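Local atomic coordinates of leucine-rich repeat protein (Bacteroides thetaiotaomicron, PDB entry 4ECN), a protein that is of unknown function but probably acts outside the cell as a binding protein, presenting leucine-rich repeats behind two N-terminal DUF4458 domains. Residues A[148-153]-A[259-264]; A[219-224]-A[233-238]. All coordinates share one frame; numbering follows the deposited sequence.

Contact 1 (A[148-153]-A[259-264])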
ATOM      1  N   GLY A 148      43.223 -23.774  -2.827  1.00102.72           N
ATOM      2  CA  GLY A 148      41.890 -23.186  -2.745  1.00 99.64           C
ATOM      3  C   GLY A 148      40.707 -24.095  -3.003  1.00 98.39           C
ATOM      4  O   GLY A 148      40.864 -25.321  -3.073  1.00 99.04           O
ATOM      5  N   GLU A 149      39.503 -23.475  -3.154  1.00 88.98           N
ATOM      6  CA  GLU A 149      38.218 -24.152  -3.382  1.00 86.19           C
ATOM      7  C   GLU A 149      38.186 -24.917  -4.727  1.00 85.41           C
ATOM      8  O   GLU A 149      37.466 -25.917  -4.832  1.00 85.07           O
ATOM      9  CB  GLU A 149      37.054 -23.158  -3.318  1.00 86.19           C
ATOM     10  CG  GLU A 149      36.682 -22.764  -1.894  1.00 96.64           C
ATOM     11  CD  GLU A 149      35.925 -23.770  -1.041  1.00119.36           C
ATOM     12  OE1 GLU A 149      35.007 -24.440  -1.570  1.00113.38           O
ATOM     13  OE2 GLU A 149      36.186 -23.814   0.185  1.00112.12           O
ATOM     14  N   TYR A 150      38.984 -24.476  -5.729  1.00 78.07           N
ATOM     15  CA  TYR A 150      39.110 -25.133  -7.035  1.00 76.00           C
ATOM     16  C   TYR A 150      40.530 -24.888  -7.629  1.00 80.70           C
ATOM     17  O   TYR A 150      41.271 -24.039  -7.119  1.00 79.52           O
ATOM     18  CB  TYR A 150      38.005 -24.657  -8.000  1.00 74.19           C
ATOM     19  CG  TYR A 150      38.106 -23.211  -8.438  1.00 72.51           C
ATOM     20  CD1 TYR A 150      37.595 -22.181  -7.647  1.00 72.86           C
ATOM     21  CD2 TYR A 150      38.641 -22.875  -9.679  1.00 72.36           C
ATOM     22  CE1 TYR A 150      37.674 -20.850  -8.053  1.00 70.71           C
ATOM     23  CE2 TYR A 150      38.727 -21.550 -10.093  1.00 72.19           C
ATOM     24  CZ  TYR A 150      38.237 -20.540  -9.281  1.00 77.42           C
ATOM     25  OH  TYR A 150      38.328 -19.239  -9.709  1.00 76.55           O
ATOM     26  N   LEU A 151      40.898 -25.643  -8.700  1.00 78.29           N
ATOM     27  CA  LEU A 151      42.191 -25.521  -9.390  1.00 78.45           C
ATOM     28  C   LEU A 151      42.204 -24.362 -10.392  1.00 79.39           C
ATOM     29  O   LEU A 151      41.273 -24.265 -11.194  1.00 76.55           O
ATOM     30  CB  LEU A 151      42.520 -26.824 -10.138  1.00 79.85           C
ATOM     31  CG  LEU A 151      42.807 -28.066  -9.303  1.00 86.27           C
ATOM     32  CD1 LEU A 151      42.670 -29.314 -10.143  1.00 87.02           C
ATOM     33  CD2 LEU A 151      44.186 -27.997  -8.637  1.00 89.67           C
ATOM     34  N   PHE A 152      43.276 -23.506 -10.377  1.00 76.39           N
ATOM     35  CA  PHE A 152      43.440 -22.370 -11.314  1.00 75.50           C
ATOM     36  C   PHE A 152      43.387 -22.906 -12.744  1.00 80.74           C
ATOM     37  O   PHE A 152      42.605 -22.425 -13.568  1.00 79.30           O
ATOM     38  CB  PHE A 152      44.743 -21.589 -11.055  1.00 77.23           C
ATOM     39  CG  PHE A 152      44.882 -20.315 -11.861  1.00 77.92           C
ATOM     40  CD1 PHE A 152      45.207 -20.357 -13.216  1.00 80.72           C
ATOM     41  CD2 PHE A 152      44.720 -19.074 -11.261  1.00 79.33           C
ATOM     42  CE1 PHE A 152      45.341 -19.179 -13.958  1.00 81.09           C
ATOM     43  CE2 PHE A 152      44.856 -17.896 -12.003  1.00 81.44           C
ATOM     44  CZ  PHE A 152      45.169 -17.956 -13.345  1.00 79.53           C
ATOM     45  N   SER A 153      44.201 -23.937 -13.023  1.00 79.30           N
ATOM     46  CA  SER A 153      44.126 -24.685 -14.272  1.00 79.64           C
ATOM     47  C   SER A 153      42.708 -25.253 -14.351  1.00 83.69           C
ATOM     48  O   SER A 153      42.133 -25.511 -13.298  1.00 85.47           O
ATOM     49  CB  SER A 153      45.201 -25.769 -14.295  1.00 84.23           C
ATOM     50  OG  SER A 153      45.218 -26.523 -13.092  1.00 94.13           O
ATOM     51  N   ILE A 259      42.719 -13.647  -9.406  1.00 58.28           N
ATOM     52  CA  ILE A 259      41.954 -14.845  -9.058  1.00 58.02           C
ATOM     53  C   ILE A 259      42.230 -15.200  -7.589  1.00 64.72           C
ATOM     54  O   ILE A 259      43.380 -15.207  -7.169  1.00 65.53           O
ATOM     55  CB  ILE A 259      42.283 -16.002 -10.032  1.00 60.73           C
ATOM     56  CG1 ILE A 259      42.007 -15.594 -11.511  1.00 59.73           C
ATOM     57  CG2 ILE A 259      41.553 -17.309  -9.654  1.00 61.72           C
ATOM     58  CD1 ILE A 259      40.573 -15.143 -11.864  1.00 57.11           C
ATOM     59  N   GLN A 260      41.162 -15.464  -6.813  1.00 62.24           N
ATOM     60  CA  GLN A 260      41.230 -15.736  -5.375  1.00 63.15           C
ATOM     61  C   GLN A 260      41.217 -17.223  -5.019  1.00 69.77           C
ATOM     62  O   GLN A 260      41.812 -17.597  -3.997  1.00 69.90           O
ATOM     63  CB  GLN A 260      40.037 -15.076  -4.661  1.00 63.42           C
ATOM     64  CG  GLN A 260      39.946 -13.564  -4.827  1.00 67.77           C
ATOM     65  CD  GLN A 260      41.136 -12.827  -4.269  1.00 77.96           C
ATOM     66  OE1 GLN A 260      41.522 -12.999  -3.103  1.00 72.92           O
ATOM     67  NE2 GLN A 260      41.717 -11.959  -5.090  1.00 64.39           N
ATOM     68  N   LEU A 261      40.486 -18.048  -5.820  1.00 67.24           N
ATOM     69  CA  LEU A 261      40.270 -19.493  -5.623  1.00 68.09           C
ATOM     70  C   LEU A 261      39.645 -19.709  -4.254  1.00 72.65           C
ATOM     71  O   LEU A 261      40.194 -20.423  -3.408  1.00 74.07           O
ATOM     72  CB  LEU A 261      41.565 -20.318  -5.779  1.00 69.32           C
ATOM     73  CG  LEU A 261      42.368 -20.142  -7.059  1.00 74.39           C
ATOM     74  CD1 LEU A 261      43.789 -20.637  -6.871  1.00 75.89           C
ATOM     75  CD2 LEU A 261      41.712 -20.820  -8.232  1.00 75.99           C
ATOM     76  N   LYS A 262      38.544 -19.001  -4.004  1.00 67.16           N
ATOM     77  CA  LYS A 262      37.849 -19.064  -2.725  1.00 66.83           C
ATOM     78  C   LYS A 262      36.367 -19.412  -2.916  1.00 71.33           C
ATOM     79  O   LYS A 262      35.873 -19.558  -4.043  1.00 71.15           O
ATOM     80  CB  LYS A 262      37.975 -17.725  -1.964  1.00 67.83           C
ATOM     81  CG  LYS A 262      39.382 -17.271  -1.626  1.00 77.73           C
ATOM     82  CD  LYS A 262      39.334 -15.893  -0.972  1.00 84.44           C
ATOM     83  CE  LYS A 262      40.699 -15.288  -0.740  1.00 94.78           C
ATOM     84  NZ  LYS A 262      40.606 -13.890  -0.236  1.00 99.98           N
ATOM     85  N   GLU A 263      35.663 -19.559  -1.794  1.00 67.31           N
ATOM     86  CA  GLU A 263      34.240 -19.813  -1.803  1.00 66.07           C
ATOM     87  C   GLU A 263      33.561 -18.475  -2.005  1.00 64.77           C
ATOM     88  O   GLU A 263      34.030 -17.479  -1.450  1.00 64.36           O
ATOM     89  CB  GLU A 263      33.837 -20.511  -0.493  1.00 68.69           C
ATOM     90  CG  GLU A 263      32.566 -21.344  -0.579  1.00 85.54           C
ATOM     91  CD  GLU A 263      32.470 -22.409   0.502  1.00117.85           C
ATOM     92  OE1 GLU A 263      32.261 -22.045   1.682  1.00114.53           O
ATOM     93  OE2 GLU A 263      32.629 -23.608   0.170  1.00116.60           O
ATOM     94  N   THR A 264      32.516 -18.422  -2.848  1.00 57.40           N
ATOM     95  CA  THR A 264      31.778 -17.185  -3.111  1.00 53.84           C
ATOM     96  C   THR A 264      31.080 -16.803  -1.840  1.00 55.31           C
ATOM     97  O   THR A 264      30.435 -17.660  -1.222  1.00 55.97           O
ATOM     98  CB  THR A 264      30.827 -17.378  -4.279  1.00 51.43           C
ATOM     99  OG1 THR A 264      31.603 -17.805  -5.376  1.00 47.27           O
ATOM    100  CG2 THR A 264      30.074 -16.098  -4.661  1.00 48.40           C
TER

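Contact 2 (A[219-224]-A[233-238])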
ATOM      1  N   VAL A 219      37.116  -4.862 -10.970  1.00 42.98           N
ATOM      2  CA  VAL A 219      36.415  -4.739  -9.695  1.00 41.50           C
ATOM      3  C   VAL A 219      35.574  -6.021  -9.370  1.00 46.11           C
ATOM      4  O   VAL A 219      35.065  -6.156  -8.248  1.00 45.28           O
ATOM      5  CB  VAL A 219      35.533  -3.454  -9.654  1.00 43.60           C
ATOM      6  CG1 VAL A 219      36.407  -2.206  -9.683  1.00 43.51           C
ATOM      7  CG2 VAL A 219      34.478  -3.421 -10.762  1.00 42.05           C
ATOM      8  N   ALA A 220      35.474  -6.966 -10.316  1.00 44.30           N
ATOM      9  CA  ALA A 220      34.749  -8.226 -10.092  1.00 45.02           C
ATOM     10  C   ALA A 220      34.970  -9.230 -11.222  1.00 49.89           C
ATOM     11  O   ALA A 220      35.223  -8.838 -12.364  1.00 50.27           O
ATOM     12  CB  ALA A 220      33.250  -7.961  -9.943  1.00 45.12           C
ATOM     13  N   TYR A 221      34.830 -10.526 -10.911  1.00 46.82           N
ATOM     14  CA  TYR A 221      34.920 -11.580 -11.928  1.00 47.42           C
ATOM     15  C   TYR A 221      34.097 -12.811 -11.523  1.00 53.21           C
ATOM     16  O   TYR A 221      33.821 -13.045 -10.336  1.00 52.24           O
ATOM     17  CB  TYR A 221      36.383 -12.009 -12.226  1.00 49.28           C
ATOM     18  CG  TYR A 221      37.052 -12.738 -11.080  1.00 52.26           C
ATOM     19  CD1 TYR A 221      36.926 -14.120 -10.937  1.00 54.87           C
ATOM     20  CD2 TYR A 221      37.749 -12.040 -10.096  1.00 53.37           C
ATOM     21  CE1 TYR A 221      37.473 -14.787  -9.843  1.00 56.75           C
ATOM     22  CE2 TYR A 221      38.307 -12.698  -9.002  1.00 55.25           C
ATOM     23  CZ  TYR A 221      38.178 -14.074  -8.887  1.00 66.49           C
ATOM     24  OH  TYR A 221      38.750 -14.734  -7.831  1.00 72.94           O
ATOM     25  N   THR A 222      33.741 -13.605 -12.541  1.00 51.37           N
ATOM     26  CA  THR A 222      33.097 -14.905 -12.433  1.00 51.07           C
ATOM     27  C   THR A 222      33.888 -15.841 -13.342  1.00 55.30           C
ATOM     28  O   THR A 222      34.017 -15.560 -14.540  1.00 52.50           O
ATOM     29  CB  THR A 222      31.600 -14.841 -12.744  1.00 57.31           C
ATOM     30  OG1 THR A 222      30.978 -13.894 -11.877  1.00 64.01           O
ATOM     31  CG2 THR A 222      30.925 -16.172 -12.556  1.00 53.14           C
ATOM     32  N   THR A 223      34.475 -16.909 -12.765  1.00 54.78           N
ATOM     33  CA  THR A 223      35.218 -17.902 -13.559  1.00 56.19           C
ATOM     34  C   THR A 223      34.305 -19.116 -13.839  1.00 62.03           C
ATOM     35  O   THR A 223      33.424 -19.431 -13.033  1.00 60.73           O
ATOM     36  CB  THR A 223      36.540 -18.322 -12.888  1.00 61.08           C
ATOM     37  OG1 THR A 223      36.294 -18.659 -11.527  1.00 62.39           O
ATOM     38  CG2 THR A 223      37.613 -17.246 -12.970  1.00 55.08           C
ATOM     39  N   TYR A 224      34.522 -19.783 -14.991  1.00 61.33           N
ATOM     40  CA  TYR A 224      33.747 -20.947 -15.422  1.00 62.49           C
ATOM     41  C   TYR A 224      34.614 -22.141 -15.852  1.00 71.32           C
ATOM     42  O   TYR A 224      35.677 -21.964 -16.446  1.00 70.67           O
ATOM     43  CB  TYR A 224      32.841 -20.584 -16.607  1.00 62.76           C
ATOM     44  CG  TYR A 224      31.878 -19.459 -16.330  1.00 62.85           C
ATOM     45  CD1 TYR A 224      30.636 -19.704 -15.749  1.00 64.26           C
ATOM     46  CD2 TYR A 224      32.197 -18.146 -16.661  1.00 62.58           C
ATOM     47  CE1 TYR A 224      29.753 -18.663 -15.469  1.00 63.29           C
ATOM     48  CE2 TYR A 224      31.320 -17.099 -16.394  1.00 62.15           C
ATOM     49  CZ  TYR A 224      30.098 -17.360 -15.800  1.00 67.01           C
ATOM     50  OH  TYR A 224      29.237 -16.320 -15.536  1.00 63.20           O
ATOM     51  N   GLU A 233      29.801 -22.498 -13.091  1.00 62.27           N
ATOM     52  CA  GLU A 233      30.334 -21.413 -12.267  1.00 60.77           C
ATOM     53  C   GLU A 233      31.386 -21.939 -11.283  1.00 64.79           C
ATOM     54  O   GLU A 233      31.147 -22.945 -10.614  1.00 66.06           O
ATOM     55  CB  GLU A 233      29.165 -20.786 -11.507  1.00 61.40           C
ATOM     56  CG  GLU A 233      29.267 -19.299 -11.237  1.00 70.98           C
ATOM     57  CD  GLU A 233      27.921 -18.600 -11.309  1.00 90.99           C
ATOM     58  OE1 GLU A 233      26.915 -19.171 -10.827  1.00 82.52           O
ATOM     59  OE2 GLU A 233      27.870 -17.472 -11.849  1.00 91.80           O
ATOM     60  N   LEU A 234      32.555 -21.288 -11.207  1.00 59.08           N
ATOM     61  CA  LEU A 234      33.619 -21.717 -10.296  1.00 57.93           C
ATOM     62  C   LEU A 234      33.607 -20.860  -9.027  1.00 61.79           C
ATOM     63  O   LEU A 234      33.632 -21.414  -7.927  1.00 63.34           O
ATOM     64  CB  LEU A 234      34.984 -21.662 -10.985  1.00 57.58           C
ATOM     65  CG  LEU A 234      35.218 -22.726 -12.056  1.00 62.22           C
ATOM     66  CD1 LEU A 234      36.472 -22.447 -12.844  1.00 61.96           C
ATOM     67  CD2 LEU A 234      35.328 -24.091 -11.435  1.00 65.58           C
ATOM     68  N   GLU A 235      33.535 -19.518  -9.183  1.00 55.61           N
ATOM     69  CA  GLU A 235      33.471 -18.527  -8.106  1.00 53.78           C
ATOM     70  C   GLU A 235      33.103 -17.146  -8.650  1.00 55.36           C
ATOM     71  O   GLU A 235      33.262 -16.876  -9.839  1.00 55.60           O
ATOM     72  CB  GLU A 235      34.800 -18.429  -7.319  1.00 55.36           C
ATOM     73  CG  GLU A 235      35.918 -17.703  -8.052  1.00 60.73           C
ATOM     74  CD  GLU A 235      37.179 -17.446  -7.255  1.00 79.77           C
ATOM     75  OE1 GLU A 235      37.094 -17.342  -6.011  1.00 74.83           O
ATOM     76  OE2 GLU A 235      38.251 -17.300  -7.886  1.00 74.59           O
ATOM     77  N   THR A 236      32.671 -16.266  -7.760  1.00 50.22           N
ATOM     78  CA  THR A 236      32.354 -14.884  -8.070  1.00 49.51           C
ATOM     79  C   THR A 236      32.989 -14.075  -6.964  1.00 53.83           C
ATOM     80  O   THR A 236      32.781 -14.380  -5.784  1.00 55.16           O
ATOM     81  CB  THR A 236      30.833 -14.645  -8.252  1.00 54.49           C
ATOM     82  OG1 THR A 236      30.313 -15.535  -9.235  1.00 57.07           O
ATOM     83  CG2 THR A 236      30.526 -13.250  -8.713  1.00 50.62           C
ATOM     84  N   GLN A 237      33.822 -13.103  -7.326  1.00 48.26           N
ATOM     85  CA  GLN A 237      34.476 -12.301  -6.307  1.00 47.80           C
ATOM     86  C   GLN A 237      34.464 -10.829  -6.640  1.00 52.13           C
ATOM     87  O   GLN A 237      34.578 -10.457  -7.810  1.00 51.25           O
ATOM     88  CB  GLN A 237      35.941 -12.734  -6.120  1.00 49.61           C
ATOM     89  CG  GLN A 237      36.190 -14.177  -5.692  1.00 53.37           C
ATOM     90  CD  GLN A 237      35.713 -14.565  -4.319  1.00 65.54           C
ATOM     91  OE1 GLN A 237      35.609 -13.752  -3.400  1.00 61.09           O
ATOM     92  NE2 GLN A 237      35.496 -15.858  -4.135  1.00 61.90           N
ATOM     93  N   SER A 238      34.346  -9.991  -5.594  1.00 49.18           N
ATOM     94  CA  SER A 238      34.529  -8.547  -5.679  1.00 48.32           C
ATOM     95  C   SER A 238      35.991  -8.307  -5.367  1.00 54.61           C
ATOM     96  O   SER A 238      36.496  -8.790  -4.339  1.00 54.01           O
ATOM     97  CB  SER A 238      33.590  -7.780  -4.754  1.00 49.93           C
ATOM     98  OG  SER A 238      33.645  -6.396  -5.064  1.00 57.81           O
TER

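Contact 1 (A[148-153]-A[259-264])
L261 meets Y150 with one methyl: CD2 sits over a face of the tyrosine ring, 3.8 Å from the centroid of the Y150 ring and 19° off its normal, displaced toward the rim, a CH-pi contact. The two side chains cross at about a right angle. The same methyl also reaches the backbone of 148-153, with L261 CD2 3.4 Å from Y150 O. A chi1 of 68° puts CG of Y150 between the backbone N and the carbonyl carbon. Further along, the F152 ring approaches I259 obliquely, CE2 of F152 lying 3.7 Å from CG1 of I259, and F152 also packs on L137 and K139 of strand 130-139. In fold terms, the loop joining strands 130-139 and 157-164 of the second DUF4458 domain folds over the linker that leaves strand 251-259 for helix 266-280, at the passage into the leucine-rich repeat region. Polar contact between the segments rests on the backbone: E149 N donates to L261 O (3.1 Å, 158° at the hydrogen). The Y150 hydroxyl is hydrogen-bonded to E235 OE2 and T223 OG1 of the neighbouring hairpin; an alanine here would probably leave L261 CD2 without its aromatic face and E235 and T223 without that hydroxyl partner. E149 and E263, both exposed, bring their carboxylates close together without a hydrogen bond. K262 NZ reaches back to Q260 OE1.

Contact 2 (A[219-224]-A[233-238])
Y221 and E235 are joined by a hydrogen bond from the phenol: Y221 OH donates to E235 OE2 at 2.6 Å. The carboxylate oxygen lies at the ring edge, in the ring plane, while the hydroxyl meets E235 OE2 from above the plane of the carboxylate. E235 OE2 is further gripped by Y150 OH and L261 N, and E235 OE1 takes Q237 NE2 at 2.9 Å and K262 N, bonds that would probably stabilise the charged form. T222 OG1 and T236 OG1 are hydrogen-bonded at 3.2 Å on the other face of the sheet, where K272 reaches both T236 OG1 and E233 OE2. The backbones pair through Y221 N to Q237 O (3.1 Å), Q237 N to Y221 O (3.0 Å) and L234 N to T223 O (2.7 Å). Around this framework, Q237 runs side by side with Y221, its CB 3.7 Å from CE2 of the Y221 ring. L234 crosses T223 at about a right angle, its CB 3.3 Å from T223 OG1, which is hydrogen-bonded to Y150 OH. Both segments belong to an antiparallel beta hairpin, strands 214-227 and 230-238, with a classic beta bulge where V219 and A220 face T161 of strand 157-164.

In the fold
The centres of the two contacts lie about 9 Å apart, on the same side of the chain's centre. Along the sequence, 148-153 comes first, then both strands of contact 2, then 259-264, so the ends of contact 1 bracket the hairpin. Strands 130-139, 157-164, 214-227, 230-238 and 251-259 belong to one mixed sheet within the second DUF4458 domain, a family of the transthyretin clan. The contacts join directly where the linker backbone meets the hairpin, Q260 N lying 2.7 Å from Y221 OH, a probable hydrogen bond. Contact 1 and its bonds to the hairpin of contact 2 hold the chain where it passes toward the repeats, consistent with a defined junction.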